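Local coordinates for Cgl0159-like domain-containing protein (Corynebacterium glutamicum, PDB 3FOK) that is of unknown function but adopts a TIM-barrel fold, a scaffold shared by many enzymes, and assembles from several copies of one chain, at residues V25-L37 with I95-V109. Sequence-based numbering, arbitrary orientation.
Sequences VAERFKQRRKREL and IDDLAALGLLDDKIV
Arg32 reaches across the turn Leu104-Lys107 and is gripped there by two backbone carbonyls. With CG anti to the backbone N (chi1 179°), CG and CD are laid over Leu104; Arg32 CG lies 3.1 Å from Leu104 O, and CD also packs on Leu104 CB. Arg32 NE passes Leu104 O and Val109 CG2 at 4.1 Å each, bonding to neither. A bend at chi3 turns the guanidinium so that both acceptors lie in its plane. Arg32 NH1 gives a nearly straight bond to Leu104 O (3.2 Å) and a more bent one to Lys107 O (2.9 Å), thereby bridging the ends of a type II beta turn. Val109 CG2 sits over one face near its rim, 3.5 Å from Arg32 CZ, while NH2 continues to Asp143 in a salt bridge. In the TIM barrel this turn lies in the connection from helix 92-100 to the parallel strand 108-112, after a Schellman motif at Gly102. Arg33 meets the turn from outside: Asp106 N donates to Arg33 O, and Asp105 OD1 accepts Arg33 N through its anti lone pair. Arg33 NH2 closes a salt bridge to Asp106 OD1 (2.7 Å), the guanidinium and carboxylate planes steeply inclined at 80°. Farther back, helical segments 25-30 and 95-100 cross at 70°, the Phe29 ring lying against Ala99 CB (3.7 Å from Phe29 CD2) and Ile95 CG2. Asp96 OD1 meets that ring at its edge, and Asp96 OD2 accepts a hydrogen bond from Ser216 N of a neighbouring subunit.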
ATOM      1  N   VAL A  25       7.291 -27.976 -18.510  1.00 32.52           N
ATOM      2  CA  VAL A  25       6.881 -26.762 -19.204  1.00 30.74           C
ATOM      3  C   VAL A  25       8.056 -25.786 -19.194  1.00 30.43           C
ATOM      4  O   VAL A  25       8.494 -25.316 -20.239  1.00 29.28           O
ATOM      5  CB  VAL A  25       5.664 -26.098 -18.527  1.00 30.19           C
ATOM      6  CG1 VAL A  25       5.278 -24.831 -19.277  1.00 28.38           C
ATOM      7  CG2 VAL A  25       4.498 -27.068 -18.494  1.00 29.69           C
ATOM      8  N   ALA A  26       8.574 -25.503 -18.005  1.00 30.75           N
ATOM      9  CA  ALA A  26       9.698 -24.587 -17.862  1.00 32.23           C
ATOM     10  C   ALA A  26      10.952 -25.125 -18.543  1.00 32.98           C
ATOM     11  O   ALA A  26      11.707 -24.368 -19.156  1.00 32.33           O
ATOM     12  CB  ALA A  26       9.978 -24.330 -16.386  1.00 32.03           C
ATOM     13  N   GLU A  27      11.172 -26.432 -18.442  1.00 33.95           N
ATOM     14  CA  GLU A  27      12.347 -27.046 -19.045  1.00 34.73           C
ATOM     15  C   GLU A  27      12.331 -26.904 -20.565  1.00 34.86           C
ATOM     16  O   GLU A  27      13.323 -26.491 -21.162  1.00 34.87           O
ATOM     17  CB  GLU A  27      12.440 -28.520 -18.645  1.00 36.64           C
ATOM     18  CG  GLU A  27      13.834 -29.112 -18.813  1.00 42.12           C
ATOM     19  CD  GLU A  27      14.026 -30.405 -18.033  1.00 45.01           C
ATOM     20  OE1 GLU A  27      13.712 -30.419 -16.821  1.00 46.96           O
ATOM     21  OE2 GLU A  27      14.498 -31.401 -18.624  1.00 45.08           O
ATOM     22  N   ARG A  28      11.209 -27.241 -21.192  1.00 34.80           N
ATOM     23  CA  ARG A  28      11.096 -27.125 -22.640  1.00 35.35           C
ATOM     24  C   ARG A  28      11.193 -25.670 -23.061  1.00 34.78           C
ATOM     25  O   ARG A  28      11.663 -25.352 -24.152  1.00 34.29           O
ATOM     26  CB  ARG A  28       9.769 -27.712 -23.123  1.00 38.55           C
ATOM     27  CG  ARG A  28       9.814 -29.209 -23.378  1.00 42.23           C
ATOM     28  CD  ARG A  28       8.418 -29.795 -23.489  1.00 45.06           C
ATOM     29  NE  ARG A  28       8.450 -31.181 -23.941  1.00 48.25           N
ATOM     30  CZ  ARG A  28       8.653 -31.547 -25.204  1.00 50.59           C
ATOM     31  NH1 ARG A  28       8.838 -30.624 -26.143  1.00 49.98           N
ATOM     32  NH2 ARG A  28       8.675 -32.836 -25.528  1.00 50.88           N
ATOM     33  N   PHE A  29      10.756 -24.785 -22.178  1.00 34.58           N
ATOM     34  CA  PHE A  29      10.786 -23.358 -22.456  1.00 35.43           C
ATOM     35  C   PHE A  29      12.225 -22.857 -22.539  1.00 35.15           C
ATOM     36  O   PHE A  29      12.569 -22.074 -23.420  1.00 34.96           O
ATOM     37  CB  PHE A  29      10.047 -22.598 -21.351  1.00 36.50           C
ATOM     38  CG  PHE A  29       9.475 -21.285 -21.792  1.00 35.78           C
ATOM     39  CD1 PHE A  29      10.258 -20.359 -22.470  1.00 36.14           C
ATOM     40  CD2 PHE A  29       8.149 -20.971 -21.521  1.00 37.22           C
ATOM     41  CE1 PHE A  29       9.730 -19.135 -22.874  1.00 36.85           C
ATOM     42  CE2 PHE A  29       7.608 -19.751 -21.920  1.00 38.18           C
ATOM     43  CZ  PHE A  29       8.401 -18.831 -22.599  1.00 36.92           C
ATOM     44  N   LYS A  30      13.064 -23.323 -21.622  1.00 34.67           N
ATOM     45  CA  LYS A  30      14.457 -22.902 -21.584  1.00 35.01           C
ATOM     46  C   LYS A  30      15.358 -23.584 -22.616  1.00 34.57           C
ATOM     47  O   LYS A  30      16.413 -23.052 -22.967  1.00 34.63           O
ATOM     48  CB  LYS A  30      15.007 -23.095 -20.168  1.00 35.92           C
ATOM     49  CG  LYS A  30      14.250 -22.264 -19.134  1.00 40.30           C
ATOM     50  CD  LYS A  30      14.795 -22.440 -17.721  1.00 42.14           C
ATOM     51  CE  LYS A  30      14.044 -21.541 -16.741  1.00 43.31           C
ATOM     52  NZ  LYS A  30      14.580 -21.639 -15.352  1.00 42.64           N
ATOM     53  N   GLN A  31      14.947 -24.750 -23.104  1.00 32.18           N
ATOM     54  CA  GLN A  31      15.728 -25.468 -24.109  1.00 32.27           C
ATOM     55  C   GLN A  31      15.405 -24.918 -25.492  1.00 31.56           C
ATOM     56  O   GLN A  31      15.952 -25.346 -26.504  1.00 31.95           O
ATOM     57  CB  GLN A  31      15.416 -26.961 -24.045  1.00 33.45           C
ATOM     58  CG  GLN A  31      16.142 -27.670 -22.921  1.00 35.91           C
ATOM     59  CD  GLN A  31      15.606 -29.061 -22.664  1.00 37.64           C
ATOM     60  OE1 GLN A  31      15.097 -29.723 -23.573  1.00 38.23           O
ATOM     61  NE2 GLN A  31      15.731 -29.521 -21.422  1.00 38.57           N
ATOM     62  N   ARG A  32      14.501 -23.951 -25.501  1.00 31.18           N
ATOM     63  CA  ARG A  32      14.035 -23.270 -26.700  1.00 30.87           C
ATOM     64  C   ARG A  32      15.178 -22.584 -27.448  1.00 31.72           C
ATOM     65  O   ARG A  32      16.037 -21.950 -26.838  1.00 31.65           O
ATOM     66  CB  ARG A  32      12.988 -22.239 -26.271  1.00 29.50           C
ATOM     67  CG  ARG A  32      12.375 -21.393 -27.354  1.00 27.59           C
ATOM     68  CD  ARG A  32      11.287 -20.519 -26.739  1.00 25.91           C
ATOM     69  NE  ARG A  32      11.801 -19.297 -26.131  1.00 20.95           N
ATOM     70  CZ  ARG A  32      11.992 -18.167 -26.803  1.00 20.48           C
ATOM     71  NH1 ARG A  32      11.709 -18.116 -28.096  1.00 18.83           N
ATOM     72  NH2 ARG A  32      12.462 -17.090 -26.190  1.00 19.19           N
ATOM     73  N   ARG A  33      15.187 -22.719 -28.770  1.00 32.15           N
ATOM     74  CA  ARG A  33      16.209 -22.090 -29.599  1.00 33.78           C
ATOM     75  C   ARG A  33      15.873 -20.613 -29.715  1.00 33.96           C
ATOM     76  O   ARG A  33      14.806 -20.253 -30.217  1.00 34.14           O
ATOM     77  CB  ARG A  33      16.222 -22.711 -30.992  1.00 36.87           C
ATOM     78  CG  ARG A  33      16.718 -24.140 -31.029  1.00 41.63           C
ATOM     79  CD  ARG A  33      18.121 -24.210 -31.607  1.00 44.97           C
ATOM     80  NE  ARG A  33      18.199 -23.569 -32.920  1.00 47.87           N
ATOM     81  CZ  ARG A  33      17.370 -23.825 -33.931  1.00 48.35           C
ATOM     82  NH1 ARG A  33      16.388 -24.710 -33.789  1.00 47.16           N
ATOM     83  NH2 ARG A  33      17.525 -23.198 -35.089  1.00 48.61           N
ATOM     84  N   LYS A  34      16.779 -19.756 -29.260  1.00 32.93           N
ATOM     85  CA  LYS A  34      16.539 -18.322 -29.315  1.00 32.57           C
ATOM     86  C   LYS A  34      17.127 -17.668 -30.558  1.00 31.27           C
ATOM     87  O   LYS A  34      17.982 -18.244 -31.229  1.00 31.16           O
ATOM     88  CB  LYS A  34      17.090 -17.662 -28.054  1.00 32.67           C
ATOM     89  CG  LYS A  34      16.388 -18.140 -26.795  1.00 35.55           C
ATOM     90  CD  LYS A  34      17.110 -17.713 -25.535  1.00 38.15           C
ATOM     91  CE  LYS A  34      16.486 -18.380 -24.322  1.00 40.28           C
ATOM     92  NZ  LYS A  34      16.434 -19.865 -24.483  1.00 42.22           N
ATOM     93  N   ARG A  35      16.646 -16.468 -30.864  1.00 29.78           N
ATOM     94  CA  ARG A  35      17.108 -15.722 -32.025  1.00 29.29           C
ATOM     95  C   ARG A  35      17.270 -14.252 -31.682  1.00 30.84           C
ATOM     96  O   ARG A  35      16.831 -13.798 -30.625  1.00 30.44           O
ATOM     97  CB  ARG A  35      16.111 -15.853 -33.178  1.00 26.43           C
ATOM     98  CG  ARG A  35      14.674 -15.561 -32.787  1.00 24.15           C
ATOM     99  CD  ARG A  35      13.832 -15.157 -33.985  1.00 22.38           C
ATOM    100  NE  ARG A  35      14.051 -13.761 -34.354  1.00 20.57           N
ATOM    101  CZ  ARG A  35      13.449 -13.150 -35.372  1.00 19.84           C
ATOM    102  NH1 ARG A  35      12.589 -13.810 -36.136  1.00 17.72           N
ATOM    103  NH2 ARG A  35      13.693 -11.869 -35.617  1.00 18.32           N
ATOM    104  N   GLU A  36      17.914 -13.512 -32.580  1.00 33.33           N
ATOM    105  CA  GLU A  36      18.108 -12.084 -32.387  1.00 34.54           C
ATOM    106  C   GLU A  36      16.734 -11.436 -32.495  1.00 34.03           C
ATOM    107  O   GLU A  36      15.851 -11.955 -33.182  1.00 33.58           O
ATOM    108  CB  GLU A  36      19.022 -11.515 -33.474  1.00 38.45           C
ATOM    109  CG  GLU A  36      20.485 -11.923 -33.372  1.00 43.91           C
ATOM    110  CD  GLU A  36      21.220 -11.192 -32.261  1.00 47.79           C
ATOM    111  OE1 GLU A  36      21.127  -9.944 -32.205  1.00 49.55           O
ATOM    112  OE2 GLU A  36      21.897 -11.860 -31.452  1.00 49.64           O
ATOM    113  N   LEU A  37      16.551 -10.313 -31.813  1.00 33.49           N
ATOM    114  CA  LEU A  37      15.277  -9.615 -31.848  1.00 33.89           C
ATOM    115  C   LEU A  37      14.966  -9.208 -33.284  1.00 34.18           C
ATOM    116  O   LEU A  37      13.945  -9.599 -33.848  1.00 35.23           O
ATOM    117  CB  LEU A  37      15.333  -8.364 -30.972  1.00 33.14           C
ATOM    118  CG  LEU A  37      14.035  -7.885 -30.312  1.00 34.07           C
ATOM    119  CD1 LEU A  37      14.209  -6.422 -29.928  1.00 33.56           C
ATOM    120  CD2 LEU A  37      12.844  -8.043 -31.240  1.00 33.65           C
ATOM    121  N   ILE A  95       1.529 -18.850 -23.820  1.00 17.60           N
ATOM    122  CA  ILE A  95       2.920 -19.105 -24.157  1.00 17.30           C
ATOM    123  C   ILE A  95       3.404 -20.464 -23.657  1.00 17.25           C
ATOM    124  O   ILE A  95       4.097 -21.176 -24.384  1.00 16.59           O
ATOM    125  CB  ILE A  95       3.838 -17.988 -23.617  1.00 15.70           C
ATOM    126  CG1 ILE A  95       3.458 -16.659 -24.269  1.00 17.12           C
ATOM    127  CG2 ILE A  95       5.292 -18.313 -23.904  1.00 13.87           C
ATOM    128  CD1 ILE A  95       3.463 -16.688 -25.792  1.00 19.31           C
ATOM    129  N   ASP A  96       3.041 -20.836 -22.433  1.00 17.57           N
ATOM    130  CA  ASP A  96       3.467 -22.127 -21.909  1.00 19.00           C
ATOM    131  C   ASP A  96       2.974 -23.266 -22.805  1.00 19.11           C
ATOM    132  O   ASP A  96       3.752 -24.157 -23.146  1.00 17.77           O
ATOM    133  CB  ASP A  96       2.983 -22.338 -20.468  1.00 20.02           C
ATOM    134  CG  ASP A  96       3.633 -21.370 -19.479  1.00 22.98           C
ATOM    135  OD1 ASP A  96       4.794 -20.961 -19.705  1.00 23.93           O
ATOM    136  OD2 ASP A  96       2.991 -21.028 -18.462  1.00 24.85           O
ATOM    137  N   ASP A  97       1.700 -23.246 -23.198  1.00 18.92           N
ATOM    138  CA  ASP A  97       1.199 -24.307 -24.065  1.00 20.13           C
ATOM    139  C   ASP A  97       2.046 -24.366 -25.333  1.00 20.28           C
ATOM    140  O   ASP A  97       2.644 -25.397 -25.636  1.00 20.66           O
ATOM    141  CB  ASP A  97      -0.270 -24.085 -24.433  1.00 23.20           C
ATOM    142  CG  ASP A  97      -1.207 -24.314 -23.259  1.00 25.75           C
ATOM    143  OD1 ASP A  97      -0.864 -25.126 -22.372  1.00 26.54           O
ATOM    144  OD2 ASP A  97      -2.295 -23.692 -23.230  1.00 28.60           O
ATOM    145  N   LEU A  98       2.109 -23.255 -26.062  1.00 19.45           N
ATOM    146  CA  LEU A  98       2.898 -23.200 -27.287  1.00 18.99           C
ATOM    147  C   LEU A  98       4.334 -23.659 -27.043  1.00 19.82           C
ATOM    148  O   LEU A  98       4.937 -24.306 -27.896  1.00 21.15           O
ATOM    149  CB  LEU A  98       2.903 -21.781 -27.857  1.00 17.51           C
ATOM    150  CG  LEU A  98       1.605 -21.245 -28.471  1.00 17.62           C
ATOM    151  CD1 LEU A  98       1.768 -19.770 -28.822  1.00 16.25           C
ATOM    152  CD2 LEU A  98       1.253 -22.057 -29.711  1.00 17.84           C
ATOM    153  N   ALA A  99       4.880 -23.332 -25.877  1.00 19.62           N
ATOM    154  CA  ALA A  99       6.244 -23.732 -25.559  1.00 20.09           C
ATOM    155  C   ALA A  99       6.296 -25.235 -25.325  1.00 20.82           C
ATOM    156  O   ALA A  99       7.193 -25.925 -25.810  1.00 21.78           O
ATOM    157  CB  ALA A  99       6.738 -22.987 -24.320  1.00 18.55           C
ATOM    158  N   ALA A 100       5.319 -25.740 -24.579  1.00 22.75           N
ATOM    159  CA  ALA A 100       5.241 -27.162 -24.275  1.00 23.05           C
ATOM    160  C   ALA A 100       5.097 -27.966 -25.566  1.00 23.89           C
ATOM    161  O   ALA A 100       5.689 -29.033 -25.706  1.00 25.06           O
ATOM    162  CB  ALA A 100       4.065 -27.432 -23.350  1.00 22.49           C
ATOM    163  N   LEU A 101       4.310 -27.442 -26.503  1.00 24.37           N
ATOM    164  CA  LEU A 101       4.097 -28.094 -27.794  1.00 24.31           C
ATOM    165  C   LEU A 101       5.347 -28.014 -28.665  1.00 24.13           C
ATOM    166  O   LEU A 101       5.408 -28.627 -29.727  1.00 24.54           O
ATOM    167  CB  LEU A 101       2.938 -27.441 -28.557  1.00 24.69           C
ATOM    168  CG  LEU A 101       1.464 -27.708 -28.237  1.00 25.40           C
ATOM    169  CD1 LEU A 101       1.318 -28.781 -27.178  1.00 26.38           C
ATOM    170  CD2 LEU A 101       0.817 -26.408 -27.797  1.00 25.64           C
ATOM    171  N   GLY A 102       6.329 -27.239 -28.217  1.00 23.06           N
ATOM    172  CA  GLY A 102       7.565 -27.092 -28.966  1.00 22.17           C
ATOM    173  C   GLY A 102       7.463 -26.263 -30.236  1.00 21.59           C
ATOM    174  O   GLY A 102       8.196 -26.501 -31.188  1.00 21.38           O
ATOM    175  N   LEU A 103       6.573 -25.278 -30.253  1.00 21.73           N
ATOM    176  CA  LEU A 103       6.387 -24.432 -31.432  1.00 22.00           C
ATOM    177  C   LEU A 103       7.068 -23.063 -31.344  1.00 21.90           C
ATOM    178  O   LEU A 103       6.814 -22.193 -32.177  1.00 21.53           O
ATOM    179  CB  LEU A 103       4.893 -24.212 -31.679  1.00 21.43           C
ATOM    180  CG  LEU A 103       3.994 -25.451 -31.661  1.00 21.47           C
ATOM    181  CD1 LEU A 103       2.544 -25.021 -31.807  1.00 21.62           C
ATOM    182  CD2 LEU A 103       4.393 -26.397 -32.779  1.00 20.80           C
ATOM    183  N   LEU A 104       7.937 -22.870 -30.358  1.00 21.83           N
ATOM    184  CA  LEU A 104       8.589 -21.575 -30.187  1.00 22.58           C
ATOM    185  C   LEU A 104      10.095 -21.494 -30.437  1.00 23.11           C
ATOM    186  O   LEU A 104      10.764 -20.619 -29.884  1.00 23.24           O
ATOM    187  CB  LEU A 104       8.271 -21.026 -28.788  1.00 20.82           C
ATOM    188  CG  LEU A 104       6.926 -20.309 -28.588  1.00 19.47           C
ATOM    189  CD1 LEU A 104       5.828 -20.978 -29.386  1.00 18.28           C
ATOM    190  CD2 LEU A 104       6.586 -20.292 -27.105  1.00 18.82           C
ATOM    191  N   ASP A 105      10.634 -22.388 -31.262  1.00 24.18           N
ATOM    192  CA  ASP A 105      12.060 -22.352 -31.573  1.00 25.13           C
ATOM    193  C   ASP A 105      12.300 -21.273 -32.616  1.00 24.91           C
ATOM    194  O   ASP A 105      11.583 -21.204 -33.612  1.00 24.16           O
ATOM    195  CB  ASP A 105      12.543 -23.691 -32.136  1.00 27.40           C
ATOM    196  CG  ASP A 105      12.535 -24.798 -31.106  1.00 28.58           C
ATOM    197  OD1 ASP A 105      13.077 -24.586 -30.003  1.00 29.18           O
ATOM    198  OD2 ASP A 105      11.998 -25.885 -31.407  1.00 30.62           O
ATOM    199  N   ASP A 106      13.307 -20.434 -32.390  1.00 25.33           N
ATOM    200  CA  ASP A 106      13.637 -19.364 -33.327  1.00 25.82           C
ATOM    201  C   ASP A 106      12.514 -18.352 -33.486  1.00 23.17           C
ATOM    202  O   ASP A 106      12.375 -17.727 -34.536  1.00 21.04           O
ATOM    203  CB  ASP A 106      13.977 -19.945 -34.700  1.00 30.20           C
ATOM    204  CG  ASP A 106      15.338 -20.607 -34.733  1.00 36.03           C
ATOM    205  OD1 ASP A 106      15.600 -21.366 -35.693  1.00 39.67           O
ATOM    206  OD2 ASP A 106      16.152 -20.361 -33.812  1.00 37.66           O
ATOM    207  N   LYS A 107      11.705 -18.193 -32.449  1.00 21.25           N
ATOM    208  CA  LYS A 107      10.612 -17.237 -32.512  1.00 19.99           C
ATOM    209  C   LYS A 107      10.777 -16.197 -31.417  1.00 18.47           C
ATOM    210  O   LYS A 107      11.527 -16.394 -30.459  1.00 18.13           O
ATOM    211  CB  LYS A 107       9.263 -17.950 -32.358  1.00 20.26           C
ATOM    212  CG  LYS A 107       8.938 -18.934 -33.485  1.00 22.20           C
ATOM    213  CD  LYS A 107       8.657 -18.233 -34.809  1.00 21.15           C
ATOM    214  CE  LYS A 107       8.321 -19.243 -35.900  1.00 22.74           C
ATOM    215  NZ  LYS A 107       7.891 -18.600 -37.176  1.00 22.85           N
ATOM    216  N   ILE A 108      10.078 -15.082 -31.578  1.00 17.66           N
ATOM    217  CA  ILE A 108      10.118 -14.001 -30.613  1.00 16.46           C
ATOM    218  C   ILE A 108       8.906 -14.127 -29.707  1.00 15.70           C
ATOM    219  O   ILE A 108       7.772 -14.163 -30.180  1.00 16.01           O
ATOM    220  CB  ILE A 108      10.079 -12.635 -31.320  1.00 17.55           C
ATOM    221  CG1 ILE A 108      11.379 -12.423 -32.096  1.00 18.15           C
ATOM    222  CG2 ILE A 108       9.854 -11.518 -30.302  1.00 15.85           C
ATOM    223  CD1 ILE A 108      12.625 -12.525 -31.235  1.00 20.55           C
ATOM    224  N   VAL A 109       9.145 -14.207 -28.404  1.00 15.15           N
ATOM    225  CA  VAL A 109       8.045 -14.322 -27.459  1.00 14.51           C
ATOM    226  C   VAL A 109       7.819 -12.996 -26.746  1.00 14.76           C
ATOM    227  O   VAL A 109       8.734 -12.459 -26.111  1.00 14.57           O
ATOM    228  CB  VAL A 109       8.314 -15.387 -26.384  1.00 13.32           C
ATOM    229  CG1 VAL A 109       7.037 -15.643 -25.598  1.00 14.26           C
ATOM    230  CG2 VAL A 109       8.821 -16.664 -27.023  1.00 13.48           C
TER